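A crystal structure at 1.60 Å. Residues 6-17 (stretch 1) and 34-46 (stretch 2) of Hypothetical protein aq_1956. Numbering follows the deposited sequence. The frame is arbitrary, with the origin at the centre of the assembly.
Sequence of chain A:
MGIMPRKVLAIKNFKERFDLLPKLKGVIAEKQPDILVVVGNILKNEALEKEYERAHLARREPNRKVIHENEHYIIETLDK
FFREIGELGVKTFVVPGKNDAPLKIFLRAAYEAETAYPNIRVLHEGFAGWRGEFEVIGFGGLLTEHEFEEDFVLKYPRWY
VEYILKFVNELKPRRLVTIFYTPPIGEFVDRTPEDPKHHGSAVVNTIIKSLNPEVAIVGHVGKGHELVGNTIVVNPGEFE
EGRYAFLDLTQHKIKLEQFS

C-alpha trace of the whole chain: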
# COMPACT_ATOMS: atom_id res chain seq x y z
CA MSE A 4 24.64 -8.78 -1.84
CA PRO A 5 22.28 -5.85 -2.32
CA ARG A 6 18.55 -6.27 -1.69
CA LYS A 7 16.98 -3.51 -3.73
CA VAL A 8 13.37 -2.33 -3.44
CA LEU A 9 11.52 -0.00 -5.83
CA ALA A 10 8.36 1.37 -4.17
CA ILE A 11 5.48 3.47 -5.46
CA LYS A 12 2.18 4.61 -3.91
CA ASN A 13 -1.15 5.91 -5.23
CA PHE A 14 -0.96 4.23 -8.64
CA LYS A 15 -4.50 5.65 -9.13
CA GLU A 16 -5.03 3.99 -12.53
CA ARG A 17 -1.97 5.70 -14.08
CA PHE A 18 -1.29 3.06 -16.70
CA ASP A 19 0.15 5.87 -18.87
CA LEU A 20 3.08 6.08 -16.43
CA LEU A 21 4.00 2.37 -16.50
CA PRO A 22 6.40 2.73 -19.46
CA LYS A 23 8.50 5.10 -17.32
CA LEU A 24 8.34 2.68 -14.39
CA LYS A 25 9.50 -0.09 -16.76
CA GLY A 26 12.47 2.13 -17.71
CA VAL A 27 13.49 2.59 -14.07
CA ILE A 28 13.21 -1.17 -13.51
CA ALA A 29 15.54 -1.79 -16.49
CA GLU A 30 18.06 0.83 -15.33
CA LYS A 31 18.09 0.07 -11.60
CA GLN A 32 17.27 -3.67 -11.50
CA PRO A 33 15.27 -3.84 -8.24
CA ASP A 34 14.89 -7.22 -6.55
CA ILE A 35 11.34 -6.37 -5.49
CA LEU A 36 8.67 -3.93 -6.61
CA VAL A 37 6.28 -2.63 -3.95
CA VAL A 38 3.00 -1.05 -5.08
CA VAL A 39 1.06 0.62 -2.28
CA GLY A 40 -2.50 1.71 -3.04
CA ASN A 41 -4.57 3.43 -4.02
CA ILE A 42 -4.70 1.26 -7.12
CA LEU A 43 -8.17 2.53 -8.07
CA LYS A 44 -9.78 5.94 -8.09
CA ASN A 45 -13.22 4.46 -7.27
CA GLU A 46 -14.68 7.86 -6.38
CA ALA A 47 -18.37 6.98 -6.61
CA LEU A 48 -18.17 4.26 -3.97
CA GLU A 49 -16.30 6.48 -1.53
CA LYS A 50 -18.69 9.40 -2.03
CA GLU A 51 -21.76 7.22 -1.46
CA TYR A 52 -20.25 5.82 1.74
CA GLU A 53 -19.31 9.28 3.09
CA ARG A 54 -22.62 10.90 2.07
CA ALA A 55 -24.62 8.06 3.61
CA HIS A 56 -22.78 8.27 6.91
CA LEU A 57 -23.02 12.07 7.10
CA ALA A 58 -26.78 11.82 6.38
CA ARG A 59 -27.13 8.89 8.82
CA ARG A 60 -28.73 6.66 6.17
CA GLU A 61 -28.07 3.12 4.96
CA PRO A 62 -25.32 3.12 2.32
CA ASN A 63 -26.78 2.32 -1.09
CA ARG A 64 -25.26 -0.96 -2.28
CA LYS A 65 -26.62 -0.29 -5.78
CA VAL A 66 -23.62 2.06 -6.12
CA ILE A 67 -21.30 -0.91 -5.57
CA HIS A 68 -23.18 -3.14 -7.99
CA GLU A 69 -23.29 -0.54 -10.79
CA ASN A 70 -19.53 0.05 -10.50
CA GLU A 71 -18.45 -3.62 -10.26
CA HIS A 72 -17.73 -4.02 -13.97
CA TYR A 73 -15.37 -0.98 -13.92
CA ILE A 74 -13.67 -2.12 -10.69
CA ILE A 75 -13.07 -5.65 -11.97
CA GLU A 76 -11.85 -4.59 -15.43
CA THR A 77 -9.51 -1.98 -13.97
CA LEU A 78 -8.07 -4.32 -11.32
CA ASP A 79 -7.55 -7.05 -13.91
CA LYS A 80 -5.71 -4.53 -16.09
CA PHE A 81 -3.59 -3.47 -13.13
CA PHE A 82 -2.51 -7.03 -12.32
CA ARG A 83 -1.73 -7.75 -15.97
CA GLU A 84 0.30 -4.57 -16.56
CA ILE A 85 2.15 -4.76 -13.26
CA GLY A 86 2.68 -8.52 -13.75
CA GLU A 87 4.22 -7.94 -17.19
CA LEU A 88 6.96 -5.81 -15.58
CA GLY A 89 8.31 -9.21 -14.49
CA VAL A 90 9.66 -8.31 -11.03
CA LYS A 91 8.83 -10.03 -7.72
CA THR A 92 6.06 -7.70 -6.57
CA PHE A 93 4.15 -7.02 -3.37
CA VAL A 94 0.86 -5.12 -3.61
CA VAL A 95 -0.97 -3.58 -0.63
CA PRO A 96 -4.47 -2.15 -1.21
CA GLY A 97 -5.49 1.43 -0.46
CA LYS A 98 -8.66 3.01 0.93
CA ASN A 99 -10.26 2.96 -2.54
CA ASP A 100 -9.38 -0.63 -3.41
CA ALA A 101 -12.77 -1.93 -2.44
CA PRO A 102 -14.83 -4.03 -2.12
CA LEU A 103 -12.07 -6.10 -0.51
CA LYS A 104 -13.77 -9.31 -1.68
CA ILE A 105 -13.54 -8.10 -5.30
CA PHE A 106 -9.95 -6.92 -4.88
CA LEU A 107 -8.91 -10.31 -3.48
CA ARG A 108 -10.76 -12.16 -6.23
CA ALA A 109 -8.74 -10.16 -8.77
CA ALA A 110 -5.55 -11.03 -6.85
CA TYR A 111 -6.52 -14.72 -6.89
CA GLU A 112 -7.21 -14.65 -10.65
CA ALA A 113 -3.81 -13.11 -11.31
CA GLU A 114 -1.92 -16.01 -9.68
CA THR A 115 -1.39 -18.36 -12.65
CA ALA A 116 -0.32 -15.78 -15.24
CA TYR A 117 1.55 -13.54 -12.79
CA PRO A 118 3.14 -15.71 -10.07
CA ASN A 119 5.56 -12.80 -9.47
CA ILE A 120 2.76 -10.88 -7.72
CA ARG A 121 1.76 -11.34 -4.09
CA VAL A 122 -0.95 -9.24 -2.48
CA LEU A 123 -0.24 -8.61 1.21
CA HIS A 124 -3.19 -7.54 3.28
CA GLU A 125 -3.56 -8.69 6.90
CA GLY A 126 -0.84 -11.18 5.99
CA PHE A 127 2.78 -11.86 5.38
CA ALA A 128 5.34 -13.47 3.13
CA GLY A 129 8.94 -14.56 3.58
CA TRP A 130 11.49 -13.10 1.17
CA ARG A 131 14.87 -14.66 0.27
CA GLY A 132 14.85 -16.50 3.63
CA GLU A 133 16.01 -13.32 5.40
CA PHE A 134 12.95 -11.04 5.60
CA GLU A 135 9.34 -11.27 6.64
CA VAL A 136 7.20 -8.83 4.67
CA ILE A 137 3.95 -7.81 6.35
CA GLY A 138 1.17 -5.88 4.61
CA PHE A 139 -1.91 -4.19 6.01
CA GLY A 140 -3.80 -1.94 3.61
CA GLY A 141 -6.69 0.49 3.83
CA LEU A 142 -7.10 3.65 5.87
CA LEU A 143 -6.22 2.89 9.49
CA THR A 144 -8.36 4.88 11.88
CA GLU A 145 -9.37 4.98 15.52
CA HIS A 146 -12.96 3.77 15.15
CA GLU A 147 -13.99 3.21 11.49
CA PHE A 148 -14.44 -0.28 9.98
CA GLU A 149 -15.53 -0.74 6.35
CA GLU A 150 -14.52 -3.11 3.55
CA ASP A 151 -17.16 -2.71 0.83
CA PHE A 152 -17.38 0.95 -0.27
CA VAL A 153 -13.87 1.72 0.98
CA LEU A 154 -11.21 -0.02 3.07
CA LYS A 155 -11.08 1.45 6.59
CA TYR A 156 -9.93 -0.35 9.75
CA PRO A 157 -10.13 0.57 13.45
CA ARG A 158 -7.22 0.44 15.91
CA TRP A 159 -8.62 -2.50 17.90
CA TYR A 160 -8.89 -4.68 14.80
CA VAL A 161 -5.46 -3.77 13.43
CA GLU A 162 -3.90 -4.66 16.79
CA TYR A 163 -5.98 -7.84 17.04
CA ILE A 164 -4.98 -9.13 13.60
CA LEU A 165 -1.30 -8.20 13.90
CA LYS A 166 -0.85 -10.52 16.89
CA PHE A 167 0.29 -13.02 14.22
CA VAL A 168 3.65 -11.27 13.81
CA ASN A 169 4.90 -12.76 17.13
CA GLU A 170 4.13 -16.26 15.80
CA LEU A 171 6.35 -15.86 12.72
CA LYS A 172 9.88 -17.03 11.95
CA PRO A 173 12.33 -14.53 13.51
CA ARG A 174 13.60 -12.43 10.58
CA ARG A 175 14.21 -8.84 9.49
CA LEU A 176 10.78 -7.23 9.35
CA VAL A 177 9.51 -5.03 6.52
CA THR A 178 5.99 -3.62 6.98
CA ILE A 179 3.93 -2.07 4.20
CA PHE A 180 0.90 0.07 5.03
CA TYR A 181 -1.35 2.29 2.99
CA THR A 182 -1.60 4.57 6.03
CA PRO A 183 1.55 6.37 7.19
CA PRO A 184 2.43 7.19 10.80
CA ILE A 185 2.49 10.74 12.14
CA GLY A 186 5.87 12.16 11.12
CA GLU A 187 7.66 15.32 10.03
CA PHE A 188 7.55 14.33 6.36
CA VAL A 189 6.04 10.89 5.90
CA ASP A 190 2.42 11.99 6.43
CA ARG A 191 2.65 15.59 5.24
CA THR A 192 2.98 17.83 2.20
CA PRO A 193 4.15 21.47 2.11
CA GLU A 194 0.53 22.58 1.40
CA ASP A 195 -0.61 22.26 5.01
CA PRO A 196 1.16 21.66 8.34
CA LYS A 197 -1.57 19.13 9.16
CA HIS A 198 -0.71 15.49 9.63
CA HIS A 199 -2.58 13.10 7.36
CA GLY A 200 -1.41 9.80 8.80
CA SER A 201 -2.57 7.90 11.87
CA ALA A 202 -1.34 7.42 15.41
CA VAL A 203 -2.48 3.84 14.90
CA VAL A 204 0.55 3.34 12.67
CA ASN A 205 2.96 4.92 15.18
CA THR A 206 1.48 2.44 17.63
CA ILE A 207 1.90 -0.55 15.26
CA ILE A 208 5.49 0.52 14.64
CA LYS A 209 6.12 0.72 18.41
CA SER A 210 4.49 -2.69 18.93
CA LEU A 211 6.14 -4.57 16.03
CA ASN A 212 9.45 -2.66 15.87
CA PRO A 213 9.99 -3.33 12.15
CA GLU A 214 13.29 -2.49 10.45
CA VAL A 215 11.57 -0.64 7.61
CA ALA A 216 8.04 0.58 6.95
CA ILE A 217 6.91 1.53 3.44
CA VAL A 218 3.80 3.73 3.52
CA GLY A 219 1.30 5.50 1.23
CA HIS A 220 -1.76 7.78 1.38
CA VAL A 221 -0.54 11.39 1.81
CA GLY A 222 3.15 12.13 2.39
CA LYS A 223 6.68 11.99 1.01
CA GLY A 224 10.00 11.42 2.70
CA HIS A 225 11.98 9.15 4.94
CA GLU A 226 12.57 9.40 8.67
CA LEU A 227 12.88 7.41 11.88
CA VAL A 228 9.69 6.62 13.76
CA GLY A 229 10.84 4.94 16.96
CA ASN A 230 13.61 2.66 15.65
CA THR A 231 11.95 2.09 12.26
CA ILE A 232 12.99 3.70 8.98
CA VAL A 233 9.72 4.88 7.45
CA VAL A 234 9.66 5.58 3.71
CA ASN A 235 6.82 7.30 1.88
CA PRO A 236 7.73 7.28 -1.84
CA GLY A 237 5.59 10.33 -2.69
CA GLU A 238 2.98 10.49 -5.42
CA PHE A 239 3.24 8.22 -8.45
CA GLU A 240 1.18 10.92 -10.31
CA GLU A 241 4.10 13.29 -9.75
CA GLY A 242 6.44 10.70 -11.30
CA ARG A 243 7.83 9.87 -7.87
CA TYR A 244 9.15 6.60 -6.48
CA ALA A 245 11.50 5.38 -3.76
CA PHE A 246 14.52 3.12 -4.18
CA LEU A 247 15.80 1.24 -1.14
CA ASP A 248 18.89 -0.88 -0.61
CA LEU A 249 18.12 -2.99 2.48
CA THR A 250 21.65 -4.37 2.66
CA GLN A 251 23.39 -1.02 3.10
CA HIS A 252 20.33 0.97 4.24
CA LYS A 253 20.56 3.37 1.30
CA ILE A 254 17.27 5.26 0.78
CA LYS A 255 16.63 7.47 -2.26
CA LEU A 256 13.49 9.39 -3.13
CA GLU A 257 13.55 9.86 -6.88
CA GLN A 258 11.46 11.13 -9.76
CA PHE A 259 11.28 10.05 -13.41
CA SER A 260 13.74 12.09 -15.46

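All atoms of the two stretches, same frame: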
# COMPACT_ATOMS: atom_id res chain seq x y z
N ARG A 6 19.95 -5.86 -1.69
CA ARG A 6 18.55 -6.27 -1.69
C ARG A 6 17.77 -5.00 -1.98
O ARG A 6 17.48 -4.21 -1.07
CB ARG A 6 18.17 -6.88 -0.34
CG ARG A 6 18.90 -8.18 0.01
CD ARG A 6 18.48 -9.33 -0.90
NE ARG A 6 19.11 -10.60 -0.54
CZ ARG A 6 20.21 -11.09 -1.10
NH1 ARG A 6 20.84 -10.42 -2.07
NH2 ARG A 6 20.69 -12.26 -0.70
N LYS A 7 17.46 -4.80 -3.25
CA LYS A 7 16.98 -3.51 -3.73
C LYS A 7 15.46 -3.52 -3.88
O LYS A 7 14.89 -4.46 -4.42
CB LYS A 7 17.65 -3.15 -5.05
CG LYS A 7 19.16 -2.91 -4.94
CD LYS A 7 19.77 -2.54 -6.29
CE LYS A 7 21.31 -2.55 -6.27
NZ LYS A 7 21.91 -1.40 -5.51
N VAL A 8 14.83 -2.45 -3.41
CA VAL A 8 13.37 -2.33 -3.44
C VAL A 8 12.99 -1.05 -4.17
O VAL A 8 13.49 0.02 -3.84
CB VAL A 8 12.77 -2.27 -2.00
CG1 VAL A 8 11.25 -2.19 -2.05
CG2 VAL A 8 13.23 -3.47 -1.16
N LEU A 9 12.13 -1.18 -5.18
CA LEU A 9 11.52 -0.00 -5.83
C LEU A 9 10.09 0.07 -5.31
O LEU A 9 9.34 -0.88 -5.46
CB LEU A 9 11.53 -0.14 -7.36
CG LEU A 9 11.17 1.07 -8.24
CD1 LEU A 9 11.43 0.71 -9.70
CD2 LEU A 9 9.75 1.58 -8.09
N ALA A 10 9.72 1.21 -4.72
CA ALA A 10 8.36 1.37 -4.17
C ALA A 10 7.65 2.57 -4.78
O ALA A 10 8.25 3.63 -4.96
CB ALA A 10 8.41 1.50 -2.65
N ILE A 11 6.37 2.38 -5.08
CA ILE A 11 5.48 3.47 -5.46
C ILE A 11 4.21 3.44 -4.60
O ILE A 11 3.92 2.43 -3.95
CB ILE A 11 5.08 3.42 -6.97
CG1 ILE A 11 4.22 2.18 -7.28
CG2 ILE A 11 6.33 3.49 -7.85
CD1 ILE A 11 3.62 2.20 -8.69
N LYS A 12 3.47 4.54 -4.60
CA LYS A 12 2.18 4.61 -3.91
C LYS A 12 1.21 5.45 -4.72
O LYS A 12 1.63 6.30 -5.52
CB LYS A 12 2.32 5.11 -2.46
CG LYS A 12 2.77 6.58 -2.27
CD LYS A 12 1.61 7.52 -2.08
CE LYS A 12 2.08 8.96 -1.87
NZ LYS A 12 2.24 9.30 -0.42
N ASN A 13 -0.08 5.21 -4.50
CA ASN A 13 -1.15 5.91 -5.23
C ASN A 13 -0.98 5.78 -6.74
O ASN A 13 -0.89 6.78 -7.47
CB ASN A 13 -1.26 7.38 -4.79
CG ASN A 13 -1.98 7.54 -3.46
OD1 ASN A 13 -2.83 6.71 -3.08
ND2 ASN A 13 -1.68 8.62 -2.74
N PHE A 14 -0.96 4.54 -7.21
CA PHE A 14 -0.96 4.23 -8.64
C PHE A 14 -2.13 4.94 -9.34
O PHE A 14 -1.95 5.51 -10.42
CB PHE A 14 -1.00 2.71 -8.86
CG PHE A 14 -1.17 2.33 -10.29
CD1 PHE A 14 -0.12 2.49 -11.19
CD2 PHE A 14 -2.38 1.80 -10.75
CE1 PHE A 14 -0.28 2.14 -12.53
CE2 PHE A 14 -2.55 1.46 -12.09
CZ PHE A 14 -1.50 1.63 -12.98
N LYS A 15 -3.31 4.89 -8.71
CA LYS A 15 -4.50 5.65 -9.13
C LYS A 15 -4.75 5.54 -10.64
O LYS A 15 -4.99 6.54 -11.33
CB LYS A 15 -4.40 7.12 -8.69
CG LYS A 15 -4.62 7.33 -7.20
CD LYS A 15 -4.55 8.80 -6.79
CE LYS A 15 -4.71 8.96 -5.28
NZ LYS A 15 -4.96 10.39 -4.87
N GLU A 16 -4.70 4.31 -11.13
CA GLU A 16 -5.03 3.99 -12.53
C GLU A 16 -4.13 4.70 -13.57
O GLU A 16 -4.56 4.93 -14.71
CB GLU A 16 -6.52 4.26 -12.80
CG GLU A 16 -7.43 3.59 -11.79
CD GLU A 16 -8.91 3.80 -12.05
OE1 GLU A 16 -9.29 4.23 -13.17
OE2 GLU A 16 -9.68 3.54 -11.10
N ARG A 17 -2.90 5.01 -13.18
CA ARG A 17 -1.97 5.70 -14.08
C ARG A 17 -1.17 4.74 -14.96
O ARG A 17 0.06 4.65 -14.92
CB ARG A 17 -1.08 6.71 -13.32
CG ARG A 17 -1.88 7.86 -12.68
CD ARG A 17 -2.72 8.65 -13.71
NE ARG A 17 -1.85 9.26 -14.71
CZ ARG A 17 -1.22 10.42 -14.54
NH1 ARG A 17 -1.39 11.11 -13.41
NH2 ARG A 17 -0.43 10.90 -15.48
N ASP A 34 15.21 -5.84 -6.87
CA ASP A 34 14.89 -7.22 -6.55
C ASP A 34 13.41 -7.40 -6.27
O ASP A 34 12.84 -8.45 -6.58
CB ASP A 34 15.73 -7.69 -5.37
CG ASP A 34 17.20 -7.70 -5.69
OD1 ASP A 34 17.61 -8.54 -6.53
OD2 ASP A 34 17.93 -6.85 -5.16
N ILE A 35 12.79 -6.38 -5.68
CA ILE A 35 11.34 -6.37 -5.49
C ILE A 35 10.73 -5.03 -5.86
O ILE A 35 11.37 -3.99 -5.73
CB ILE A 35 10.89 -6.79 -4.07
CG1 ILE A 35 11.47 -5.88 -2.99
CG2 ILE A 35 11.21 -8.27 -3.80
CD1 ILE A 35 10.80 -6.09 -1.61
N LEU A 36 9.50 -5.09 -6.36
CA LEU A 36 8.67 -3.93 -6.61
C LEU A 36 7.56 -3.93 -5.57
O LEU A 36 6.89 -4.95 -5.36
CB LEU A 36 8.07 -4.00 -8.02
CG LEU A 36 7.00 -2.97 -8.39
CD1 LEU A 36 7.55 -1.54 -8.39
CD2 LEU A 36 6.42 -3.33 -9.75
N VAL A 37 7.37 -2.79 -4.91
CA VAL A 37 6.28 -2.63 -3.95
C VAL A 37 5.31 -1.60 -4.50
O VAL A 37 5.71 -0.47 -4.80
CB VAL A 37 6.79 -2.20 -2.55
CG1 VAL A 37 5.63 -1.81 -1.64
CG2 VAL A 37 7.60 -3.32 -1.92
N VAL A 38 4.05 -1.99 -4.65
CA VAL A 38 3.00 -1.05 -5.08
C VAL A 38 2.03 -0.89 -3.92
O VAL A 38 1.32 -1.84 -3.57
CB VAL A 38 2.23 -1.53 -6.33
CG1 VAL A 38 1.24 -0.47 -6.77
CG2 VAL A 38 3.20 -1.85 -7.49
N VAL A 39 2.03 0.30 -3.32
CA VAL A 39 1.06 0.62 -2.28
C VAL A 39 -0.11 1.32 -2.96
O VAL A 39 0.09 2.11 -3.90
CB VAL A 39 1.66 1.54 -1.19
CG1 VAL A 39 0.66 1.75 -0.04
CG2 VAL A 39 2.98 0.97 -0.65
N GLY A 40 -1.33 1.03 -2.51
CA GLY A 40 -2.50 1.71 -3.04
C GLY A 40 -2.46 3.21 -2.78
O GLY A 40 -1.54 3.71 -2.12
N ASN A 41 -3.44 3.95 -3.28
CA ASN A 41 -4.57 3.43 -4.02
C ASN A 41 -4.25 2.95 -5.42
O ASN A 41 -3.55 3.64 -6.17
CB ASN A 41 -5.63 4.52 -4.11
CG ASN A 41 -6.06 4.98 -2.75
OD1 ASN A 41 -5.80 6.14 -2.31
ND2 ASN A 41 -6.67 4.08 -2.02
N ILE A 42 -4.76 1.77 -5.75
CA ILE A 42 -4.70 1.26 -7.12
C ILE A 42 -5.79 1.93 -7.95
O ILE A 42 -5.52 2.43 -9.05
CB ILE A 42 -4.84 -0.27 -7.16
CG1 ILE A 42 -3.67 -0.92 -6.43
CG2 ILE A 42 -4.92 -0.76 -8.62
CD1 ILE A 42 -3.95 -2.30 -5.89
N LEU A 43 -7.01 1.93 -7.41
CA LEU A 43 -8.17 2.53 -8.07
C LEU A 43 -8.44 3.96 -7.64
O LEU A 43 -7.99 4.41 -6.59
CB LEU A 43 -9.42 1.72 -7.73
CG LEU A 43 -9.42 0.24 -8.12
CD1 LEU A 43 -10.72 -0.41 -7.68
CD2 LEU A 43 -9.20 0.08 -9.63
N LYS A 44 -9.18 4.68 -8.49
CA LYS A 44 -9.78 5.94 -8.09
C LYS A 44 -11.05 5.64 -7.28
O LYS A 44 -11.13 5.97 -6.10
CB LYS A 44 -10.08 6.80 -9.30
CG LYS A 44 -8.87 7.20 -10.12
CD LYS A 44 -9.20 8.47 -10.90
CE LYS A 44 -8.93 8.32 -12.37
NZ LYS A 44 -9.45 9.52 -13.09
N ASN A 45 -12.03 5.01 -7.93
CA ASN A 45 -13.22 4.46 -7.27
C ASN A 45 -13.99 5.52 -6.48
O ASN A 45 -14.43 5.28 -5.35
CB ASN A 45 -12.81 3.29 -6.36
CG ASN A 45 -13.85 2.17 -6.30
OD1 ASN A 45 -14.87 2.19 -6.99
ND2 ASN A 45 -13.57 1.17 -5.47
N GLU A 46 -14.15 6.70 -7.08
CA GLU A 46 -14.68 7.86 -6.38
C GLU A 46 -16.14 7.72 -5.98
O GLU A 46 -16.54 8.16 -4.90
CB GLU A 46 -14.50 9.11 -7.25
CG GLU A 46 -13.04 9.50 -7.46
CD GLU A 46 -12.88 10.77 -8.27
OE1 GLU A 46 -13.66 11.73 -8.04
OE2 GLU A 46 -11.98 10.81 -9.14
O HOH W 1 -1.33 1.32 -6.01

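Two neighbouring parallel strands, one beginning at K7 and the other spanning 35-39, run side by side, and three residues, E16, I11 and D34, cover the most surface in the contact between the two stretches. D34 starts the pairing. Its CA-to-CB bond points toward the first stretch, and its carboxylate accepts the backbone amide of K7 (K7 N to D34 OD2, 2.8 Å, nearly straight), while K7 O receives both D34 N (2.8 Å) and I35 N (3.1 Å). I11 lies further along the ladder. Its backbone bonds in both directions, I11 N to V37 O and V39 N to I11 O, each 2.9 Å, as alternate residues of a parallel strand do. Its side chain shares a face of the sheet with L9, L36 and V38, and I11 CG1 packs 4.0 Å from V38 CG1; on the other face V8 CG2 meets I35 CG1 at 3.5 Å. Beyond the strands a side chain joins the backbone bonds: N13 N donates to G40 O at 3.2 Å, and N13 OD1 accepts N41 N, the nitrogen of the cis peptide bond between G40 and N41, at 2.8 Å. K15 N then reaches N41 O at 2.8 Å. E16 closes the contact within the type I' turn from F14 to R17. Its amide donates to I42 O (E16 N to I42 O, 2.9 Å), and its extended side chain brings OE2 to K44 N at 2.9 Å, so backbone and carboxylate both hold the 42-44 segment.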